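Local structure of cephalosporin acylase (2NLZ) at residues 359-363 and 434-438; 462-468 and 525-531. The protein is a probable cephalosporin acylase of the gamma-glutamyltranspeptidase family that probably hydrolyses amide bonds as an N-terminal nucleophile (Ntn) hydrolase. The protein carries 1 engineered substitution. The contacts are given in a common frame with arbitrary orientation. Numbering follows the deposited sequence.

Contact 1 of 2, residues 359-363 and 434-438; sequences VYLAT and GPFGV
Facing beta layers can pack with an aromatic ring laid on a glycine, as inside the alpha-beta-beta-alpha sandwich of the Ntn hydrolases. Strands 359-363 and 434-438, both extended, face each other across its interior without a clear backbone hydrogen bond between them. Their axes run nearly antiparallel, at 167°, and close to 6.9 Å; CA atoms pair as Tyr360 with Gly437 (6.4 Å) and Ala362 with Pro435 (6.0 Å). Val359 opens the strand and turns from the partner to helix 47-61, which covers the outer face. Tyr360 points inward with chi1 t and chi2 72°, laying its ring over Gly437: the CA of Gly437 sits 3.6 Å from the ring centroid of Tyr360, 11° off the normal, in a CH-pi contact. A CB on Gly437 would strike the ring. The hydroxyl of Tyr360 hydrogen-bonds Ser372 of the adjacent strand. Leu361 again faces helix 47-61, whereas Ala362 points inward, its CB against CG of Pro435 at 3.8 Å. Behind strand 434-438, Phe436 (chi1 p) points away from 359-363 and meets His448 edge-to-face. Thr363 turns its side chain away, OG1 bonding to the carbonyl of Ala47, while the O of Thr363 lies 4.1 Å from CG of Pro435.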
loop_
_atom_site.group_PDB
_atom_site.type_symbol
_atom_site.label_atom_id
_atom_site.label_comp_id
_atom_site.label_asym_id
_atom_site.label_seq_id
_atom_site.Cartn_x
_atom_site.Cartn_y
_atom_site.Cartn_z
ATOM N N VAL D 359 3.242 24.881 19.512
ATOM C CA VAL D 359 2.069 24.083 19.859
ATOM C C VAL D 359 0.803 24.705 19.282
ATOM O O VAL D 359 0.548 25.897 19.462
ATOM C CB VAL D 359 1.919 23.826 21.405
ATOM C CG1 VAL D 359 2.979 22.867 21.890
ATOM C CG2 VAL D 359 1.984 25.114 22.205
ATOM N N TYR D 360 0.027 23.905 18.564
ATOM C CA TYR D 360 -1.271 24.363 18.087
ATOM C C TYR D 360 -2.400 23.665 18.832
ATOM O O TYR D 360 -2.243 22.552 19.342
ATOM C CB TYR D 360 -1.432 24.245 16.554
ATOM C CG TYR D 360 -2.790 24.735 16.115
ATOM C CD1 TYR D 360 -3.085 26.089 16.131
ATOM C CD2 TYR D 360 -3.801 23.847 15.757
ATOM C CE1 TYR D 360 -4.344 26.556 15.786
ATOM C CE2 TYR D 360 -5.062 24.304 15.409
ATOM C CZ TYR D 360 -5.325 25.663 15.426
ATOM O OH TYR D 360 -6.566 26.143 15.086
ATOM N N LEU D 361 -3.544 24.334 18.877
ATOM C CA LEU D 361 -4.602 24.026 19.811
ATOM C C LEU D 361 -5.891 24.567 19.202
ATOM O O LEU D 361 -5.891 25.656 18.605
ATOM C CB LEU D 361 -4.261 24.747 21.117
ATOM C CG LEU D 361 -5.082 24.963 22.373
ATOM C CD1 LEU D 361 -4.152 25.689 23.297
ATOM C CD2 LEU D 361 -6.339 25.785 22.132
ATOM N N ALA D 362 -6.984 23.821 19.340
ATOM C CA ALA D 362 -8.275 24.329 18.907
ATOM C C ALA D 362 -9.356 23.934 19.878
ATOM O O ALA D 362 -9.416 22.786 20.321
ATOM C CB ALA D 362 -8.613 23.846 17.515
ATOM N N THR D 363 -10.206 24.902 20.215
ATOM C CA THR D 363 -11.316 24.681 21.132
ATOM C C THR D 363 -12.630 25.267 20.604
ATOM O O THR D 363 -12.651 26.286 19.899
ATOM C CB THR D 363 -11.037 25.309 22.487
ATOM O OG1 THR D 363 -10.581 26.646 22.283
ATOM C CG2 THR D 363 -9.959 24.544 23.240
ATOM N N GLY D 434 -14.945 27.185 11.755
ATOM C CA GLY D 434 -14.009 26.762 12.800
ATOM C C GLY D 434 -12.533 27.124 12.777
ATOM O O GLY D 434 -12.028 27.765 11.840
ATOM N N PRO D 435 -11.826 26.724 13.845
ATOM C CA PRO D 435 -10.390 26.936 13.954
ATOM C C PRO D 435 -9.583 25.796 13.328
ATOM O O PRO D 435 -9.996 24.627 13.371
ATOM C CB PRO D 435 -10.169 26.992 15.461
ATOM C CG PRO D 435 -11.245 26.102 16.026
ATOM C CD PRO D 435 -12.382 26.065 15.039
ATOM N N PHE D 436 -8.449 26.159 12.736
ATOM C CA PHE D 436 -7.518 25.190 12.186
ATOM C C PHE D 436 -6.113 25.762 12.305
ATOM O O PHE D 436 -5.943 26.975 12.457
ATOM C CB PHE D 436 -7.850 24.871 10.723
ATOM C CG PHE D 436 -7.566 26.002 9.772
ATOM C CD1 PHE D 436 -8.529 26.945 9.506
ATOM C CD2 PHE D 436 -6.334 26.108 9.133
ATOM C CE1 PHE D 436 -8.280 27.972 8.642
ATOM C CE2 PHE D 436 -6.076 27.141 8.268
ATOM C CZ PHE D 436 -7.052 28.073 8.018
ATOM N N GLY D 437 -5.115 24.884 12.251
ATOM C CA GLY D 437 -3.720 25.302 12.200
ATOM C C GLY D 437 -2.840 24.118 11.887
ATOM O O GLY D 437 -3.170 22.983 12.246
ATOM N N VAL D 438 -1.741 24.367 11.181
ATOM C CA VAL D 438 -0.703 23.355 11.026
ATOM C C VAL D 438 0.673 23.885 11.424
ATOM O O VAL D 438 1.380 24.484 10.615
ATOM C CB VAL D 438 -0.649 22.742 9.622
ATOM C CG1 VAL D 438 0.335 21.566 9.601
ATOM C CG2 VAL D 438 -2.011 22.267 9.202
#

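Contact 2 of 2, residues 462-468 and 525-531; sequences PQAALDA and AGGTEPR
How a short helix can lie almost along a beta strand is seen where helix 462-467 meets strand 525-528 and the turn after it: the axes approach to 6.5 Å and cross at -20°, running nearly parallel. Leu466, the most covered residue, lies off the usual rotamers (chi1 -98°, chi2 18°), which brings its CD2 to 3.5 Å from C of Gly527; its CB meets CD of Pro530 at 4.3 Å, and its O accepts a bond from NH1 of Arg531 (2.9 Å). The same guanidinium reaches O of Ala468 weakly through NH2 (3.0 Å) and is salt-bridged to Glu529 (NH1 to OE1, 2.7 Å). Gln463, chi1 t and chi2 p, brackets Thr528 with its amide: Thr528 N donates to OE1 of Gln463 and NE2 of Gln463 donates to O of Thr528, each at 2.8 Å. NE2 of Gln463 also holds OD1 of Asp467 (3.0 Å), an atom bonded as well to Ser14 of the second subunit. Pro462 sets CB 3.6 Å from N of Gly527. The CA atoms of Gln463 and Gly527 are just 4.0 Å apart, a spacing that excludes a CB on Gly527. Such helix-on-sheet packing belongs to the outer alpha layer of the Ntn-hydrolase sandwich.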
loop_
_atom_site.group_PDB
_atom_site.type_symbol
_atom_site.label_atom_id
_atom_site.label_comp_id
_atom_site.label_asym_id
_atom_site.label_seq_id
_atom_site.Cartn_x
_atom_site.Cartn_y
_atom_site.Cartn_z
ATOM N N PRO D 462 -12.348 16.617 8.592
ATOM C CA PRO D 462 -11.239 17.181 9.382
ATOM C C PRO D 462 -10.069 16.215 9.594
ATOM O O PRO D 462 -8.915 16.614 9.408
ATOM C CB PRO D 462 -11.898 17.527 10.724
ATOM C CG PRO D 462 -13.274 16.913 10.679
ATOM C CD PRO D 462 -13.638 16.907 9.239
ATOM N N GLN D 463 -10.375 14.958 9.940
ATOM C CA GLN D 463 -9.356 13.925 10.144
ATOM C C GLN D 463 -8.640 13.489 8.854
ATOM O O GLN D 463 -7.401 13.448 8.799
ATOM C CB GLN D 463 -9.952 12.701 10.825
ATOM C CG GLN D 463 -8.893 11.743 11.311
ATOM C CD GLN D 463 -7.894 12.420 12.225
ATOM O OE1 GLN D 463 -8.249 12.930 13.288
ATOM N NE2 GLN D 463 -6.635 12.430 11.815
ATOM N N ALA D 464 -9.421 13.142 7.829
ATOM C CA ALA D 464 -8.888 12.867 6.497
ATOM C C ALA D 464 -8.010 14.021 5.985
ATOM O O ALA D 464 -6.958 13.783 5.402
ATOM C CB ALA D 464 -10.018 12.589 5.540
ATOM N N ALA D 465 -8.424 15.268 6.233
ATOM C CA ALA D 465 -7.662 16.426 5.750
ATOM C C ALA D 465 -6.285 16.439 6.378
ATOM O O ALA D 465 -5.304 16.813 5.735
ATOM C CB ALA D 465 -8.387 17.722 6.042
ATOM N N LEU D 466 -6.236 16.015 7.636
ATOM C CA LEU D 466 -4.999 15.900 8.397
ATOM C C LEU D 466 -4.193 14.638 8.047
ATOM O O LEU D 466 -2.969 14.687 7.998
ATOM C CB LEU D 466 -5.327 15.921 9.888
ATOM C CG LEU D 466 -5.202 17.229 10.662
ATOM C CD1 LEU D 466 -5.170 18.427 9.768
ATOM C CD2 LEU D 466 -6.330 17.318 11.627
ATOM N N ASP D 467 -4.886 13.522 7.819
ATOM C CA ASP D 467 -4.263 12.256 7.393
ATOM C C ASP D 467 -3.516 12.366 6.069
ATOM O O ASP D 467 -2.483 11.720 5.898
ATOM C CB ASP D 467 -5.321 11.155 7.232
ATOM C CG ASP D 467 -5.940 10.733 8.548
ATOM O OD1 ASP D 467 -5.277 10.892 9.600
ATOM O OD2 ASP D 467 -7.091 10.241 8.524
ATOM N N ALA D 468 -4.070 13.166 5.148
ATOM C CA ALA D 468 -3.564 13.343 3.784
ATOM C C ALA D 468 -2.060 13.637 3.727
ATOM O O ALA D 468 -1.548 14.426 4.532
ATOM C CB ALA D 468 -4.345 14.438 3.078
ATOM N N ALA D 525 -17.229 18.658 14.632
ATOM C CA ALA D 525 -16.480 17.542 14.074
ATOM C C ALA D 525 -14.985 17.823 14.129
ATOM O O ALA D 525 -14.499 18.812 13.572
ATOM C CB ALA D 525 -16.924 17.260 12.653
ATOM N N GLY D 526 -14.259 16.936 14.798
ATOM C CA GLY D 526 -12.855 17.161 15.058
ATOM C C GLY D 526 -11.902 16.172 14.438
ATOM O O GLY D 526 -12.210 14.981 14.282
ATOM N N GLY D 527 -10.740 16.701 14.077
ATOM C CA GLY D 527 -9.622 15.924 13.575
ATOM C C GLY D 527 -8.358 16.296 14.336
ATOM O O GLY D 527 -8.153 17.469 14.688
ATOM N N THR D 528 -7.514 15.301 14.603
ATOM C CA THR D 528 -6.253 15.527 15.305
ATOM C C THR D 528 -5.079 14.965 14.493
ATOM O O THR D 528 -5.250 14.037 13.706
ATOM C CB THR D 528 -6.306 14.921 16.739
ATOM O OG1 THR D 528 -5.243 15.447 17.543
ATOM C CG2 THR D 528 -6.268 13.380 16.717
ATOM N N GLU D 529 -3.897 15.544 14.680
ATOM C CA GLU D 529 -2.684 15.107 13.984
ATOM C C GLU D 529 -2.332 13.644 14.246
ATOM O O GLU D 529 -2.027 13.284 15.370
ATOM C CB GLU D 529 -1.502 15.984 14.405
ATOM C CG GLU D 529 -0.192 15.575 13.773
ATOM C CD GLU D 529 -0.274 15.583 12.275
ATOM O OE1 GLU D 529 -0.146 14.486 11.685
ATOM O OE2 GLU D 529 -0.502 16.673 11.701
ATOM N N PRO D 530 -2.378 12.797 13.210
ATOM C CA PRO D 530 -1.992 11.409 13.430
ATOM C C PRO D 530 -0.475 11.202 13.577
ATOM O O PRO D 530 -0.057 10.246 14.225
ATOM C CB PRO D 530 -2.536 10.695 12.194
ATOM C CG PRO D 530 -2.601 11.736 11.145
ATOM C CD PRO D 530 -2.822 13.041 11.825
ATOM N N ARG D 531 0.339 12.097 13.022
ATOM C CA ARG D 531 1.799 11.943 13.086
ATOM C C ARG D 531 2.444 12.096 14.479
ATOM O O ARG D 531 3.667 12.005 14.609
ATOM C CB ARG D 531 2.475 12.891 12.102
ATOM C CG ARG D 531 2.174 12.571 10.665
ATOM C CD ARG D 531 2.444 13.765 9.784
ATOM N NE ARG D 531 1.890 13.603 8.440
ATOM C CZ ARG D 531 0.608 13.765 8.121
ATOM N NH1 ARG D 531 -0.282 14.076 9.048
ATOM N NH2 ARG D 531 0.215 13.600 6.871
#

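How the contacts relate
Read together, the two contacts sample successive layers of one sandwich. The centre of contact 1, between the beta layers, lies about 9 Å from the centre of the chain; that of contact 2, which joins the sheet to a covering helix beside the second subunit, lies about 17 Å from it. The two contact centres are about 11 Å apart and their nearest atoms about 5 Å, so they do not touch. Strand 512-517 lies between 431-438 and 524-528 and has one face in each interface: Gln513 and Ile515 touch Tyr360 and Ala362, while Ile514 meets Phe436, Pro462 and Leu466. Both segments of contact 1 precede those of contact 2 in the sequence.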